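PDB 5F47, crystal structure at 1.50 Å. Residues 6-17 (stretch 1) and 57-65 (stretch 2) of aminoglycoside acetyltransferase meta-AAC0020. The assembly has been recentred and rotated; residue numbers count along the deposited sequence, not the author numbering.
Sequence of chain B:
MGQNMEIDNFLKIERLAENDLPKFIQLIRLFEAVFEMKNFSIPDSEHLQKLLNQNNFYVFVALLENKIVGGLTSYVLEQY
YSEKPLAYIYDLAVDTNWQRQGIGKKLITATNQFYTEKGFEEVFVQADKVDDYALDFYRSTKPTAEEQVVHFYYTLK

Stretch 1 (6-17) EIDNFLKIERLA
Stretch 2 (57-65) FYVFVALLE

Both strands are extended, with phi from about -140° to -70° and psi from 115° to 157°, and run antiparallel, their axes at 155° and 4.6 Å apart at closest approach. Ile13 faces Ala62, and Arg15 faces Phe60. Two pairs bond reciprocally, Lys12 with Leu63 and Glu14 with Val61: Lys12 N to Leu63 O is 2.9 Å and Leu63 N to Lys12 O 2.8 Å; Glu14 N to Val61 O is 2.9 Å and Val61 N to Glu14 O 2.8 Å. Leu16 N donates to Val59 O at 2.8 Å. Beyond, one water accepts from Val59 N and donates to Leu16 O, both at 2.8 Å. Near the start of stretch 1, Ile7 O accepts from Phe10 N and Leu11 N, each at 2.8 Å, a compact turn.

Side chains alternate between faces. On one, the small Ala62 CB is met by Ile13 CD1 (m, m) at 3.7 Å and Leu11 CD1 (t, p) at 4.0 Å; Leu11 CD1 also lies 3.8 Å from Leu64 CD2 (m, t). Arg15 (t, t, p) lays its aliphatic stem over Phe60 (m): CG sits 4.0 Å from the ring centroid, a CH-pi contact. On the other, Glu14 (m, t) brings OE1 within 3.5 Å of Leu63 CD1 (m, chi2 142°), van der Waals contact only; partial exposure suits the charged end. Buried Leu16 (m, t) places CD1 3.7 Å from Val59 CG1 (t) and CD2 3.7 Å from Val61 CG2 (m), apolar methyl contacts suiting a buried leucine.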

# COMPACT_ATOMS: atom_id res chain seq x y z
N GLU B 6 6.48 -34.87 0.24
CA GLU B 6 6.95 -34.37 -1.04
C GLU B 6 5.78 -33.97 -1.93
O GLU B 6 5.27 -34.78 -2.71
CB GLU B 6 7.83 -35.41 -1.74
CG GLU B 6 8.75 -34.87 -2.84
CD GLU B 6 9.96 -34.10 -2.31
OE1 GLU B 6 9.82 -33.36 -1.31
OE2 GLU B 6 11.06 -34.24 -2.88
N ILE B 7 5.38 -32.71 -1.86
CA ILE B 7 4.17 -32.25 -2.52
C ILE B 7 4.42 -31.54 -3.84
O ILE B 7 3.49 -31.02 -4.45
CB ILE B 7 3.40 -31.29 -1.61
CG1 ILE B 7 4.30 -30.12 -1.21
CG2 ILE B 7 2.87 -32.02 -0.39
CD1 ILE B 7 3.59 -29.04 -0.44
N ASP B 8 5.67 -31.54 -4.28
CA ASP B 8 6.09 -30.79 -5.46
C ASP B 8 5.22 -31.04 -6.70
O ASP B 8 4.93 -30.12 -7.46
CB ASP B 8 7.55 -31.10 -5.80
CG ASP B 8 8.50 -30.76 -4.66
OD1 ASP B 8 8.26 -29.74 -3.97
OD2 ASP B 8 9.48 -31.50 -4.46
N ASN B 9 4.79 -32.29 -6.88
CA ASN B 9 3.96 -32.64 -8.03
C ASN B 9 2.46 -32.64 -7.72
O ASN B 9 1.65 -32.97 -8.59
CB ASN B 9 4.37 -34.00 -8.59
CG ASN B 9 5.87 -34.17 -8.67
OD1 ASN B 9 6.56 -33.36 -9.30
ND2 ASN B 9 6.39 -35.22 -8.04
N PHE B 10 2.10 -32.26 -6.50
CA PHE B 10 0.69 -32.16 -6.12
C PHE B 10 0.28 -30.70 -5.95
O PHE B 10 -0.90 -30.37 -6.06
CB PHE B 10 0.43 -32.92 -4.83
CG PHE B 10 0.72 -34.39 -4.93
CD1 PHE B 10 -0.29 -35.29 -5.24
CD2 PHE B 10 2.00 -34.87 -4.72
CE1 PHE B 10 -0.02 -36.63 -5.34
CE2 PHE B 10 2.27 -36.22 -4.82
CZ PHE B 10 1.26 -37.10 -5.13
N LEU B 11 1.25 -29.85 -5.68
CA LEU B 11 0.95 -28.46 -5.38
C LEU B 11 0.52 -27.69 -6.62
O LEU B 11 1.17 -27.75 -7.66
CB LEU B 11 2.17 -27.79 -4.74
CG LEU B 11 1.96 -26.38 -4.19
CD1 LEU B 11 1.09 -26.40 -2.95
CD2 LEU B 11 3.31 -25.75 -3.89
N LYS B 12 -0.57 -26.95 -6.50
CA LYS B 12 -1.03 -26.08 -7.58
C LYS B 12 -0.99 -24.64 -7.12
O LYS B 12 -1.41 -24.33 -6.00
CB LYS B 12 -2.44 -26.45 -8.04
CG LYS B 12 -2.60 -27.89 -8.53
CD LYS B 12 -1.88 -28.10 -9.85
CE LYS B 12 -2.13 -29.50 -10.41
NZ LYS B 12 -1.47 -30.58 -9.61
N ILE B 13 -0.47 -23.75 -7.96
CA ILE B 13 -0.48 -22.32 -7.68
C ILE B 13 -1.43 -21.66 -8.67
O ILE B 13 -1.27 -21.83 -9.88
CB ILE B 13 0.91 -21.67 -7.79
CG1 ILE B 13 1.90 -22.33 -6.83
CG2 ILE B 13 0.82 -20.18 -7.52
CD1 ILE B 13 1.62 -22.05 -5.38
N GLU B 14 -2.42 -20.95 -8.15
CA GLU B 14 -3.46 -20.39 -9.00
C GLU B 14 -3.78 -18.97 -8.61
O GLU B 14 -3.72 -18.60 -7.43
CB GLU B 14 -4.72 -21.27 -8.95
CG GLU B 14 -4.49 -22.67 -9.52
CD GLU B 14 -5.72 -23.56 -9.49
OE1 GLU B 14 -6.81 -23.08 -9.14
OE2 GLU B 14 -5.58 -24.76 -9.83
N ARG B 15 -4.12 -18.17 -9.61
CA ARG B 15 -4.56 -16.80 -9.38
C ARG B 15 -6.09 -16.79 -9.35
O ARG B 15 -6.72 -17.30 -10.26
CB ARG B 15 -4.02 -15.87 -10.47
CG ARG B 15 -4.37 -14.40 -10.25
CD ARG B 15 -3.78 -13.53 -11.36
NE ARG B 15 -4.57 -13.57 -12.58
CZ ARG B 15 -4.22 -14.19 -13.70
NH1 ARG B 15 -3.07 -14.86 -13.78
NH2 ARG B 15 -5.02 -14.14 -14.76
N LEU B 16 -6.68 -16.23 -8.29
CA LEU B 16 -8.13 -16.30 -8.15
C LEU B 16 -8.85 -15.45 -9.19
O LEU B 16 -8.41 -14.34 -9.53
CB LEU B 16 -8.57 -15.88 -6.74
CG LEU B 16 -8.12 -16.77 -5.57
CD1 LEU B 16 -8.94 -16.37 -4.35
CD2 LEU B 16 -8.25 -18.26 -5.86
N ALA B 17 -9.95 -16.00 -9.70
CA ALA B 17 -10.80 -15.32 -10.66
C ALA B 17 -12.04 -14.84 -9.92
O ALA B 17 -12.21 -15.11 -8.73
CB ALA B 17 -11.17 -16.25 -11.81
N PHE B 57 -6.85 -5.62 -7.71
CA PHE B 57 -6.66 -6.52 -6.58
C PHE B 57 -6.51 -7.93 -7.11
O PHE B 57 -7.36 -8.40 -7.86
CB PHE B 57 -7.85 -6.42 -5.61
CG PHE B 57 -7.73 -7.29 -4.41
CD1 PHE B 57 -6.81 -6.98 -3.41
CD2 PHE B 57 -8.55 -8.41 -4.25
CE1 PHE B 57 -6.70 -7.78 -2.27
CE2 PHE B 57 -8.45 -9.20 -3.12
CZ PHE B 57 -7.53 -8.89 -2.13
N TYR B 58 -5.43 -8.60 -6.74
CA TYR B 58 -5.16 -9.95 -7.21
C TYR B 58 -4.72 -10.86 -6.07
O TYR B 58 -3.83 -10.51 -5.29
CB TYR B 58 -4.10 -9.96 -8.31
CG TYR B 58 -4.54 -9.36 -9.61
CD1 TYR B 58 -5.30 -10.10 -10.50
CD2 TYR B 58 -4.18 -8.08 -9.96
CE1 TYR B 58 -5.70 -9.57 -11.72
CE2 TYR B 58 -4.56 -7.54 -11.17
CZ TYR B 58 -5.33 -8.29 -12.04
OH TYR B 58 -5.71 -7.76 -13.25
N VAL B 59 -5.31 -12.05 -6.04
CA VAL B 59 -5.07 -13.04 -5.00
C VAL B 59 -4.44 -14.27 -5.62
O VAL B 59 -4.92 -14.78 -6.64
CB VAL B 59 -6.38 -13.44 -4.30
CG1 VAL B 59 -6.10 -14.41 -3.16
CG2 VAL B 59 -7.12 -12.22 -3.77
N PHE B 60 -3.35 -14.75 -5.03
CA PHE B 60 -2.74 -15.99 -5.50
C PHE B 60 -2.84 -17.02 -4.39
O PHE B 60 -2.57 -16.71 -3.24
CB PHE B 60 -1.28 -15.77 -5.89
CG PHE B 60 -1.10 -14.87 -7.09
CD1 PHE B 60 -1.20 -13.50 -6.94
CD2 PHE B 60 -0.87 -15.40 -8.34
CE1 PHE B 60 -1.05 -12.66 -8.03
CE2 PHE B 60 -0.71 -14.56 -9.44
CZ PHE B 60 -0.82 -13.19 -9.27
N VAL B 61 -3.21 -18.25 -4.74
CA VAL B 61 -3.33 -19.30 -3.74
C VAL B 61 -2.54 -20.55 -4.07
O VAL B 61 -2.21 -20.83 -5.23
CB VAL B 61 -4.81 -19.69 -3.50
CG1 VAL B 61 -5.61 -18.48 -3.03
CG2 VAL B 61 -5.44 -20.31 -4.74
N ALA B 62 -2.24 -21.31 -3.03
CA ALA B 62 -1.60 -22.61 -3.18
C ALA B 62 -2.59 -23.67 -2.76
O ALA B 62 -3.23 -23.55 -1.71
CB ALA B 62 -0.34 -22.69 -2.35
N LEU B 63 -2.70 -24.72 -3.57
CA LEU B 63 -3.71 -25.74 -3.35
C LEU B 63 -3.08 -27.12 -3.30
O LEU B 63 -2.22 -27.44 -4.12
CB LEU B 63 -4.74 -25.72 -4.48
CG LEU B 63 -5.69 -24.53 -4.53
CD1 LEU B 63 -5.92 -24.13 -5.97
CD2 LEU B 63 -7.00 -24.90 -3.86
N LEU B 64 -3.49 -27.90 -2.31
CA LEU B 64 -3.26 -29.34 -2.33
C LEU B 64 -4.63 -29.97 -2.50
O LEU B 64 -5.49 -29.84 -1.62
CB LEU B 64 -2.56 -29.81 -1.06
CG LEU B 64 -1.12 -29.31 -0.97
CD1 LEU B 64 -0.50 -29.72 0.34
CD2 LEU B 64 -0.31 -29.89 -2.13
N GLU B 65 -4.81 -30.63 -3.64
CA GLU B 65 -6.12 -30.94 -4.19
C GLU B 65 -6.93 -29.65 -4.33
O GLU B 65 -6.55 -28.76 -5.10
CB GLU B 65 -6.85 -31.96 -3.32
CG GLU B 65 -6.20 -33.32 -3.36
CD GLU B 65 -6.90 -34.32 -2.48
OE1 GLU B 65 -8.11 -34.57 -2.69
OE2 GLU B 65 -6.24 -34.87 -1.58
O HOH W 1 -3.46 -30.89 -5.98
O HOH W 2 -7.54 -12.43 -7.69